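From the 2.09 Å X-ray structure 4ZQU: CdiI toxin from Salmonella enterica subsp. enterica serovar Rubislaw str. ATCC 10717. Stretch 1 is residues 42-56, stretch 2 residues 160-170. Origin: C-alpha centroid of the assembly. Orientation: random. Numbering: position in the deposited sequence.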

# COMPACT_ATOMS: atom_id res chain seq x y z
N SER B 42 25.34 2.46 8.11
CA SER B 42 25.69 3.83 7.77
C SER B 42 25.61 3.99 6.26
O SER B 42 25.94 3.05 5.53
CB SER B 42 27.10 4.18 8.28
OG SER B 42 27.97 3.07 8.17
N PRO B 43 25.18 5.16 5.79
CA PRO B 43 24.93 5.42 4.37
C PRO B 43 26.12 5.17 3.44
O PRO B 43 25.99 5.40 2.24
CB PRO B 43 24.55 6.91 4.35
CG PRO B 43 23.98 7.15 5.70
CD PRO B 43 24.80 6.31 6.63
N ASP B 44 27.25 4.71 3.97
CA ASP B 44 28.42 4.44 3.14
C ASP B 44 28.81 2.96 3.14
O ASP B 44 29.96 2.61 2.92
CB ASP B 44 29.61 5.29 3.60
CG ASP B 44 30.04 4.97 5.02
OD1 ASP B 44 29.17 4.91 5.91
OD2 ASP B 44 31.26 4.80 5.25
N VAL B 45 27.83 2.09 3.40
CA VAL B 45 28.03 0.65 3.38
C VAL B 45 28.42 0.19 1.97
O VAL B 45 27.91 0.72 0.98
CB VAL B 45 26.75 -0.10 3.84
CG1 VAL B 45 25.52 0.48 3.16
CG2 VAL B 45 26.86 -1.61 3.60
N SER B 46 29.34 -0.77 1.87
CA SER B 46 29.75 -1.32 0.58
C SER B 46 28.59 -2.00 -0.14
O SER B 46 27.67 -2.50 0.50
CB SER B 46 30.90 -2.32 0.76
OG SER B 46 30.44 -3.53 1.34
N ASP B 47 28.63 -2.00 -1.47
CA ASP B 47 27.58 -2.62 -2.27
C ASP B 47 27.49 -4.12 -2.02
O ASP B 47 26.45 -4.73 -2.23
CB ASP B 47 27.80 -2.35 -3.76
CG ASP B 47 27.52 -0.91 -4.15
OD1 ASP B 47 26.99 -0.16 -3.30
OD2 ASP B 47 27.82 -0.53 -5.30
N LEU B 48 28.60 -4.71 -1.58
CA LEU B 48 28.62 -6.13 -1.24
C LEU B 48 27.79 -6.38 0.01
O LEU B 48 26.87 -7.19 -0.00
CB LEU B 48 30.06 -6.61 -1.03
CG LEU B 48 30.35 -8.12 -1.00
CD1 LEU B 48 31.82 -8.37 -1.31
CD2 LEU B 48 29.99 -8.76 0.33
N ASP B 49 28.14 -5.68 1.09
CA ASP B 49 27.45 -5.84 2.37
C ASP B 49 25.99 -5.42 2.27
O ASP B 49 25.10 -6.14 2.71
CB ASP B 49 28.15 -5.03 3.46
CG ASP B 49 29.52 -5.58 3.80
OD1 ASP B 49 29.76 -6.78 3.54
OD2 ASP B 49 30.35 -4.81 4.33
N LEU B 50 25.76 -4.24 1.71
CA LEU B 50 24.41 -3.73 1.49
C LEU B 50 23.57 -4.72 0.69
O LEU B 50 22.38 -4.89 0.95
CB LEU B 50 24.46 -2.39 0.76
CG LEU B 50 23.12 -1.81 0.33
CD1 LEU B 50 22.25 -1.52 1.55
CD2 LEU B 50 23.31 -0.56 -0.52
N GLY B 51 24.21 -5.38 -0.27
CA GLY B 51 23.53 -6.35 -1.11
C GLY B 51 23.25 -7.65 -0.38
O GLY B 51 22.25 -8.32 -0.65
N GLU B 52 24.14 -8.03 0.53
CA GLU B 52 23.92 -9.21 1.34
C GLU B 52 22.88 -8.92 2.42
O GLU B 52 22.19 -9.82 2.89
CB GLU B 52 25.23 -9.69 1.98
CG GLU B 52 26.20 -10.31 0.98
CD GLU B 52 27.40 -10.94 1.66
OE1 GLU B 52 27.56 -10.76 2.88
OE2 GLU B 52 28.18 -11.62 0.96
N MET B 53 22.78 -7.65 2.80
CA MET B 53 21.73 -7.19 3.70
C MET B 53 20.37 -7.35 3.05
O MET B 53 19.40 -7.77 3.68
CB MET B 53 21.95 -5.73 4.10
CG MET B 53 23.03 -5.50 5.14
SD MET B 53 23.53 -3.77 5.26
CE MET B 53 21.95 -2.94 5.35
N VAL B 54 20.30 -6.99 1.77
CA VAL B 54 19.06 -7.12 1.02
C VAL B 54 18.70 -8.58 0.81
O VAL B 54 17.54 -8.97 0.96
CB VAL B 54 19.15 -6.40 -0.34
CG1 VAL B 54 17.90 -6.64 -1.17
CG2 VAL B 54 19.38 -4.91 -0.14
N LYS B 55 19.69 -9.41 0.49
CA LYS B 55 19.44 -10.82 0.21
C LYS B 55 19.04 -11.58 1.47
O LYS B 55 18.15 -12.44 1.43
CB LYS B 55 20.66 -11.47 -0.43
CG LYS B 55 20.33 -12.21 -1.72
CD LYS B 55 21.52 -12.94 -2.30
CE LYS B 55 21.08 -13.92 -3.39
NZ LYS B 55 19.67 -13.70 -3.83
N ASP B 56 19.69 -11.27 2.59
CA ASP B 56 19.39 -11.92 3.86
C ASP B 56 17.98 -11.56 4.33
O ASP B 56 17.26 -12.41 4.86
CB ASP B 56 20.41 -11.52 4.92
CG ASP B 56 20.14 -12.15 6.26
OD1 ASP B 56 20.40 -13.36 6.42
OD2 ASP B 56 19.68 -11.43 7.17
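Stretch 2, residues 160-170: SPTEIGAGLRL

Stretch 2 is helical from Pro161 to Leu170 and lies across helix 47-56 of stretch 1 almost at a right angle: the N-to-C directions of the two axes differ by 91°, and the axes approach to 6.6 Å. Two glycines at the crossing leave room for this close approach. The CA atoms of Gly51 and Gly165 are 3.8 Å apart, and Gly51 CA lies 3.6 Å from Gly165 N. An ideal CB on Gly51 would fall 1.6 Å from Pro161 O, and one on Gly165 would fall 2.0 Å from Asp47 O; both are clashes.

On one flank of this crossing the apolar side chains pack. Val54 CG2 meets Leu168 CD2 at 3.7 Å, Leu50 CD1 reaches the same Leu168 CD2 at 3.9 Å, and Val54 CG1 lies 4.1 Å from Ile164 CG2. All four residues are buried and direct their CA-to-CB bonds toward the opposing helix. Leu50 and Leu168 share the t, p rotamer, whereas Ile164 is m, t.

Backbone carbonyls meet CA hydrogens where the helices touch. Gly51 CA is 3.2 Å from Pro161 O, with a nearly straight angle of 176° at the hydrogen. Asp47 O receives two such contacts, from Gly165 CA at 3.3 Å and from Thr162 CA at 3.5 Å. The same carbonyls also serve their own helices, Asp47 O accepting weakly from Gly51 N at 3.0 Å and Pro161 O from Gly165 N at 2.9 Å.

At the N-terminal end of helix 161-170, Leu48 CB stands 3.6 Å from Thr162 OG1, and Glu52 CG packs on Pro161 CB at 3.7 Å. Asp47 acts as a knob in a hole formed by Thr162, Gly165, Ala166 and Arg169; Asp47 OD2 is 3.3 Å from Ala166 CB.

Arg169 carries the contact to its polar edge, beyond the start of helix 47-56. Arg169 NH1 and Arg169 NH2 both donate to Pro43 O at 2.9 Å, but angles of 129° and 127° make both hydrogen bonds weak. This acceptor belongs to the type I turn from Ser42 to Val45 and lies at the guanidinium edge, near its plane. Val45 O is 2.8 Å from Arg169 NH2, yet the poor angle excludes a hydrogen bond. The salt bridge from Asp47 OD1 to Arg169 NE is long, 4.0 Å, and the oxygen lies well out of the guanidinium plane, so the attraction is one of charge, without a directed N-H. In all, the two stretches bury 722 Å², summed over both sides.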

# COMPACT_ATOMS: atom_id res chain seq x y z
N SER B 160 24.92 -10.88 -8.45
CA SER B 160 25.76 -10.98 -7.27
C SER B 160 25.28 -9.98 -6.21
O SER B 160 24.61 -9.01 -6.54
CB SER B 160 27.22 -10.73 -7.63
OG SER B 160 27.45 -9.35 -7.88
N PRO B 161 25.61 -10.24 -4.94
CA PRO B 161 25.31 -9.30 -3.85
C PRO B 161 25.81 -7.88 -4.12
O PRO B 161 25.13 -6.92 -3.77
CB PRO B 161 26.05 -9.92 -2.65
CG PRO B 161 26.02 -11.38 -2.93
CD PRO B 161 26.16 -11.51 -4.42
N THR B 162 26.98 -7.77 -4.73
CA THR B 162 27.54 -6.47 -5.07
C THR B 162 26.69 -5.77 -6.13
O THR B 162 26.43 -4.57 -6.04
CB THR B 162 28.99 -6.59 -5.58
OG1 THR B 162 29.78 -7.28 -4.60
CG2 THR B 162 29.59 -5.22 -5.84
N GLU B 163 26.24 -6.55 -7.12
CA GLU B 163 25.36 -6.03 -8.16
C GLU B 163 24.02 -5.59 -7.59
O GLU B 163 23.41 -4.63 -8.07
CB GLU B 163 25.16 -7.09 -9.26
CG GLU B 163 26.40 -7.37 -10.08
CD GLU B 163 26.23 -8.55 -11.02
OE1 GLU B 163 25.19 -9.22 -10.96
OE2 GLU B 163 27.16 -8.82 -11.81
N ILE B 164 23.56 -6.31 -6.57
CA ILE B 164 22.28 -5.99 -5.94
C ILE B 164 22.38 -4.71 -5.10
O ILE B 164 21.52 -3.83 -5.21
CB ILE B 164 21.81 -7.16 -5.05
CG1 ILE B 164 21.45 -8.37 -5.93
CG2 ILE B 164 20.61 -6.75 -4.22
CD1 ILE B 164 20.99 -9.58 -5.15
N GLY B 165 23.42 -4.61 -4.29
CA GLY B 165 23.66 -3.41 -3.51
C GLY B 165 23.85 -2.20 -4.41
O GLY B 165 23.38 -1.10 -4.10
N ALA B 166 24.53 -2.41 -5.54
CA ALA B 166 24.77 -1.34 -6.50
C ALA B 166 23.47 -0.89 -7.16
O ALA B 166 23.25 0.31 -7.37
CB ALA B 166 25.76 -1.80 -7.56
N GLY B 167 22.61 -1.85 -7.49
CA GLY B 167 21.32 -1.54 -8.09
C GLY B 167 20.43 -0.77 -7.14
O GLY B 167 19.64 0.08 -7.56
N LEU B 168 20.55 -1.07 -5.85
CA LEU B 168 19.76 -0.40 -4.83
C LEU B 168 20.11 1.08 -4.76
O LEU B 168 19.22 1.92 -4.65
CB LEU B 168 19.98 -1.07 -3.46
CG LEU B 168 19.20 -0.49 -2.28
CD1 LEU B 168 17.72 -0.36 -2.61
CD2 LEU B 168 19.40 -1.36 -1.06
N ARG B 169 21.40 1.39 -4.83
CA ARG B 169 21.84 2.77 -4.79
C ARG B 169 21.40 3.53 -6.04
O ARG B 169 21.14 4.73 -5.99
CB ARG B 169 23.36 2.84 -4.62
CG ARG B 169 23.84 2.22 -3.33
CD ARG B 169 24.71 3.19 -2.56
NE ARG B 169 25.10 2.66 -1.26
CZ ARG B 169 25.72 3.37 -0.32
NH1 ARG B 169 26.02 4.64 -0.54
NH2 ARG B 169 26.03 2.81 0.84
N LEU B 170 21.32 2.81 -7.15
CA LEU B 170 20.83 3.38 -8.39
C LEU B 170 19.36 3.77 -8.25
O LEU B 170 18.93 4.79 -8.78
CB LEU B 170 21.01 2.41 -9.55
CG LEU B 170 20.41 2.83 -10.90
CD1 LEU B 170 20.98 4.16 -11.35
CD2 LEU B 170 20.65 1.76 -11.95